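Local atomic coordinates of prolyl 4-hydroxylase (Phytophthora capsici LT1534, PDB entry 6IUQ), a protein that probably hydroxylates prolyl residues at the 4-position, as an iron(II)- and 2-oxoglutarate-dependent dioxygenase built on a double-stranded beta-helix core. Residues Leu298-Ser301 and His302-His305; His305-Asn308 and Val309-Gly313. All coordinates share one frame; numbering follows the deposited sequence.

Contact 1 (Leu298-Ser301 and His302-His305)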
loop_
_atom_site.group_PDB
_atom_site.type_symbol
_atom_site.label_atom_id
_atom_site.label_comp_id
_atom_site.label_asym_id
_atom_site.label_seq_id
_atom_site.Cartn_x
_atom_site.Cartn_y
_atom_site.Cartn_z
ATOM N N LEU A 298 -4.328 7.553 -20.192
ATOM C CA LEU A 298 -3.683 7.851 -18.923
ATOM C C LEU A 298 -2.617 8.930 -19.076
ATOM O O LEU A 298 -2.461 9.796 -18.206
ATOM C CB LEU A 298 -3.039 6.595 -18.331
ATOM C CG LEU A 298 -3.798 5.845 -17.242
ATOM C CD1 LEU A 298 -3.013 4.621 -16.803
ATOM C CD2 LEU A 298 -4.071 6.759 -16.064
ATOM N N LEU A 299 -1.865 8.864 -20.168
ATOM C CA LEU A 299 -0.820 9.851 -20.410
ATOM C C LEU A 299 -1.419 11.217 -20.713
ATOM O O LEU A 299 -0.949 12.230 -20.188
ATOM C CB LEU A 299 0.108 9.419 -21.555
ATOM C CG LEU A 299 1.184 10.471 -21.865
ATOM C CD1 LEU A 299 2.018 10.801 -20.626
ATOM C CD2 LEU A 299 2.096 10.017 -22.987
ATOM N N LYS A 300 -2.450 11.255 -21.556
ATOM C CA LYS A 300 -3.076 12.529 -21.899
ATOM C C LYS A 300 -3.669 13.159 -20.642
ATOM O O LYS A 300 -3.669 14.367 -20.481
ATOM C CB LYS A 300 -4.153 12.345 -22.968
ATOM C CG LYS A 300 -3.611 12.210 -24.363
ATOM C CD LYS A 300 -2.912 13.485 -24.812
ATOM C CE LYS A 300 -1.797 13.177 -25.811
ATOM N NZ LYS A 300 -1.079 14.401 -26.280
ATOM N N SER A 301 -4.157 12.314 -19.745
ATOM C CA SER A 301 -4.753 12.776 -18.501
ATOM C C SER A 301 -3.694 13.460 -17.637
ATOM O O SER A 301 -3.916 14.538 -17.087
ATOM C CB SER A 301 -5.404 11.597 -17.773
ATOM O OG SER A 301 -5.932 12.011 -16.542
ATOM N N HIS A 302 -2.516 12.849 -17.559
ATOM C CA HIS A 302 -1.389 13.420 -16.817
ATOM C C HIS A 302 -0.951 14.754 -17.418
ATOM O O HIS A 302 -0.811 15.781 -16.732
ATOM C CB HIS A 302 -0.228 12.426 -16.823
ATOM C CG HIS A 302 1.079 13.014 -16.416
ATOM N ND1 HIS A 302 1.575 12.916 -15.131
ATOM C CD2 HIS A 302 2.010 13.700 -17.126
ATOM C CE1 HIS A 302 2.754 13.515 -15.068
ATOM N NE2 HIS A 302 3.040 13.997 -16.267
ATOM N N GLU A 303 -0.729 14.707 -18.721
ATOM C CA GLU A 303 -0.352 15.857 -19.521
ATOM C C GLU A 303 -1.282 17.051 -19.303
ATOM O O GLU A 303 -0.831 18.180 -19.097
ATOM C CB GLU A 303 -0.348 15.418 -20.979
ATOM C CG GLU A 303 0.040 16.423 -21.997
ATOM C CD GLU A 303 0.151 15.759 -23.356
ATOM O OE1 GLU A 303 -0.669 16.083 -24.249
ATOM O OE2 GLU A 303 1.039 14.884 -23.508
ATOM N N THR A 304 -2.582 16.793 -19.340
ATOM C CA THR A 304 -3.591 17.820 -19.078
ATOM C C THR A 304 -3.551 18.365 -17.642
ATOM O O THR A 304 -3.657 19.571 -17.432
ATOM C CB THR A 304 -4.996 17.268 -19.352
ATOM O OG1 THR A 304 -5.099 16.889 -20.731
ATOM C CG2 THR A 304 -6.046 18.305 -19.042
ATOM N N HIS A 305 -3.413 17.474 -16.662
ATOM C CA HIS A 305 -3.340 17.879 -15.261
ATOM C C HIS A 305 -2.117 18.758 -15.000
ATOM O O HIS A 305 -2.204 19.794 -14.340
ATOM C CB HIS A 305 -3.314 16.648 -14.353
ATOM C CG HIS A 305 -3.301 16.979 -12.891
ATOM N ND1 HIS A 305 -2.236 17.608 -12.275
ATOM C CD2 HIS A 305 -4.218 16.760 -11.918
ATOM C CE1 HIS A 305 -2.501 17.769 -10.992
ATOM N NE2 HIS A 305 -3.698 17.266 -10.749
#
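Lys300 and Glu303, one helical turn apart, run side by side in the same direction and join in an i to i+3 salt bridge. From CB, the lysine sets CG beside its own backbone N and bends at chi2 (-64°), which swings the rest of the chain toward the glutamate. Lys300 CD and CE both pass 3.5 Å from Glu303 OE1, and NZ closes on that oxygen at 2.7 Å (Lys300 NZ to Glu303 OE1). The ammonium meets the syn side of OE1, 17° out of the carboxylate plane. Glu303, extended beyond CG, brings its carboxylate up alongside. The backbone oxygen of the same lysine accepts two hydrogen bonds: Thr304 N and Thr304 OG1 each lie 2.9 Å from Lys300 O, arriving from opposite faces of the carbonyl plane. The threonine hydroxyl is thus turned back on its own helix. Regular i to i+4 bonds, such as Glu303 N to Leu299 O at 2.9 Å, carry the turns. On another side of helix 296-311, Leu298, Leu299 and His302 pack on helix 276-287 through Leu283, Met284 and Met287, while His302 ND1 bonds to Arg272 NH1 on helix 271-274.

Contact 2 (His305-Asn308 and Val309-Gly313); sequences HVEN and VKRNG
The last turns of an alpha-helix, where helix 296-311 gives way to helix 313-328, bring His305, Val306 and Glu307 against Val309, Lys310 and Arg311. Three side-chain pairs, all i to i+4, line these turns. The imidazole of His305 crosses Val309 obliquely, its CE1 3.5 Å from Val309 CG2. The neighbouring ND1 is buried here and has no polar partner in the model. Val306 and Lys310 lie side by side: Lys310 CG passes 3.1 Å from Val306 O, and CE rests 3.6 Å from Val306 CG1. The lysine stays extended until a bend at chi4 (-55°) keeps NZ beside the same methyl, 3.9 Å from Val306 CG1. In the Glu307-Arg311 salt bridge, the glutamate bends at chi2 (63°), carrying its carboxylate toward the arginine, which runs extended from CG to NE. Arg311 NE donates to the anti lone pair of Glu307 OE2 at 3.1 Å; the oxygen sits at the guanidinium edge, somewhat tilted from its plane, and the carboxylate stands almost perpendicular to the guanidinium (88°). The i to i+4 pattern gives out at the end: Asn312 N has a weak hydrogen bond to Asn308 O (3.2 Å) and a shorter i to i+3 bond to Val309 O (2.9 Å). Asn312 then centres an inverse gamma turn and is the N-cap of the next helix, against which Val309 packs through Ile319 and Lys310 through Tyr316. A single NE bond on the anti side probably makes the ion pair modest, and the aliphatic part of Lys310 packs on Val306 while its amine has a long, weak ion pair with Glu276.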
loop_
_atom_site.group_PDB
_atom_site.type_symbol
_atom_site.label_atom_id
_atom_site.label_comp_id
_atom_site.label_asym_id
_atom_site.label_seq_id
_atom_site.Cartn_x
_atom_site.Cartn_y
_atom_site.Cartn_z
ATOM N N HIS A 305 -3.413 17.474 -16.662
ATOM C CA HIS A 305 -3.340 17.879 -15.261
ATOM C C HIS A 305 -2.117 18.758 -15.000
ATOM O O HIS A 305 -2.204 19.794 -14.340
ATOM C CB HIS A 305 -3.314 16.648 -14.353
ATOM C CG HIS A 305 -3.301 16.979 -12.891
ATOM N ND1 HIS A 305 -2.236 17.608 -12.275
ATOM C CD2 HIS A 305 -4.218 16.760 -11.918
ATOM C CE1 HIS A 305 -2.501 17.769 -10.992
ATOM N NE2 HIS A 305 -3.698 17.266 -10.749
ATOM N N VAL A 306 -0.981 18.355 -15.543
ATOM C CA VAL A 306 0.261 19.094 -15.365
ATOM C C VAL A 306 0.149 20.511 -15.929
ATOM O O VAL A 306 0.680 21.471 -15.351
ATOM C CB VAL A 306 1.451 18.326 -16.039
ATOM C CG1 VAL A 306 2.622 19.238 -16.317
ATOM C CG2 VAL A 306 1.873 17.163 -15.183
ATOM N N GLU A 307 -0.538 20.652 -17.060
ATOM C CA GLU A 307 -0.675 21.969 -17.677
ATOM C C GLU A 307 -1.692 22.833 -16.914
ATOM O O GLU A 307 -1.480 24.025 -16.763
ATOM C CB GLU A 307 -1.072 21.841 -19.152
ATOM C CG GLU A 307 -1.330 23.181 -19.853
ATOM C CD GLU A 307 -0.104 24.083 -19.928
ATOM O OE1 GLU A 307 1.035 23.570 -19.872
ATOM O OE2 GLU A 307 -0.276 25.318 -20.038
ATOM N N ASN A 308 -2.781 22.225 -16.436
ATOM C CA ASN A 308 -3.746 22.906 -15.554
ATOM C C ASN A 308 -3.088 23.464 -14.296
ATOM O O ASN A 308 -3.378 24.577 -13.877
ATOM C CB ASN A 308 -4.864 21.958 -15.135
ATOM C CG ASN A 308 -5.825 21.646 -16.266
ATOM O OD1 ASN A 308 -5.877 22.362 -17.272
ATOM N ND2 ASN A 308 -6.611 20.588 -16.099
ATOM N N VAL A 309 -2.192 22.687 -13.700
ATOM C CA VAL A 309 -1.437 23.182 -12.575
ATOM C C VAL A 309 -0.606 24.378 -12.997
ATOM O O VAL A 309 -0.637 25.404 -12.323
ATOM C CB VAL A 309 -0.532 22.094 -11.959
ATOM C CG1 VAL A 309 0.480 22.714 -11.018
ATOM C CG2 VAL A 309 -1.378 21.065 -11.225
ATOM N N LYS A 310 0.115 24.273 -14.115
ATOM C CA LYS A 310 0.995 25.368 -14.546
ATOM C C LYS A 310 0.222 26.656 -14.867
ATOM O O LYS A 310 0.743 27.757 -14.680
ATOM C CB LYS A 310 1.835 24.957 -15.765
ATOM C CG LYS A 310 2.782 23.793 -15.482
ATOM C CD LYS A 310 3.895 23.675 -16.522
ATOM C CE LYS A 310 4.590 22.308 -16.439
ATOM N NZ LYS A 310 5.111 22.003 -15.057
ATOM N N ARG A 311 -1.010 26.520 -15.352
ATOM C CA ARG A 311 -1.873 27.678 -15.580
ATOM C C ARG A 311 -2.417 28.295 -14.284
ATOM O O ARG A 311 -2.831 29.450 -14.273
ATOM C CB ARG A 311 -3.047 27.293 -16.464
ATOM C CG ARG A 311 -2.685 27.113 -17.928
ATOM C CD ARG A 311 -3.740 26.273 -18.616
ATOM N NE ARG A 311 -3.319 25.861 -19.949
ATOM C CZ ARG A 311 -3.995 26.134 -21.059
ATOM N NH1 ARG A 311 -5.134 26.817 -20.995
ATOM N NH2 ARG A 311 -3.537 25.713 -22.230
ATOM N N ASN A 312 -2.443 27.513 -13.205
ATOM C CA ASN A 312 -2.857 28.016 -11.896
ATOM C C ASN A 312 -1.652 28.605 -11.173
ATOM O O ASN A 312 -1.028 27.934 -10.346
ATOM C CB ASN A 312 -3.494 26.897 -11.070
ATOM C CG ASN A 312 -4.237 27.415 -9.857
ATOM O OD1 ASN A 312 -3.865 28.435 -9.280
ATOM N ND2 ASN A 312 -5.293 26.698 -9.451
ATOM N N GLY A 313 -1.310 29.846 -11.510
ATOM C CA GLY A 313 -0.096 30.484 -11.010
ATOM C C GLY A 313 0.261 30.263 -9.543
ATOM O O GLY A 313 1.365 29.803 -9.249
#

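Overall arrangement
Along the chain, contact 1 comes first, within the early and middle turns of helix 296-311, and contact 2 takes over at His305, the residue they share, and runs to the helix end. Their centres lie 12 Å apart. Neither nests in or crosses the other, and each links adjoining segments of a single helix, with no intervening loop to close. Contact 1 packs on helix 276-287 and is bonded to helix 271-274 through His302; contact 2 packs on helix 313-328 and reaches back to the start of helix 276-287 by a weak ion pair from Lys310. Helix 296-311 thereby ties these neighbouring helices into one C-terminal helical region beside the iron-binding beta core.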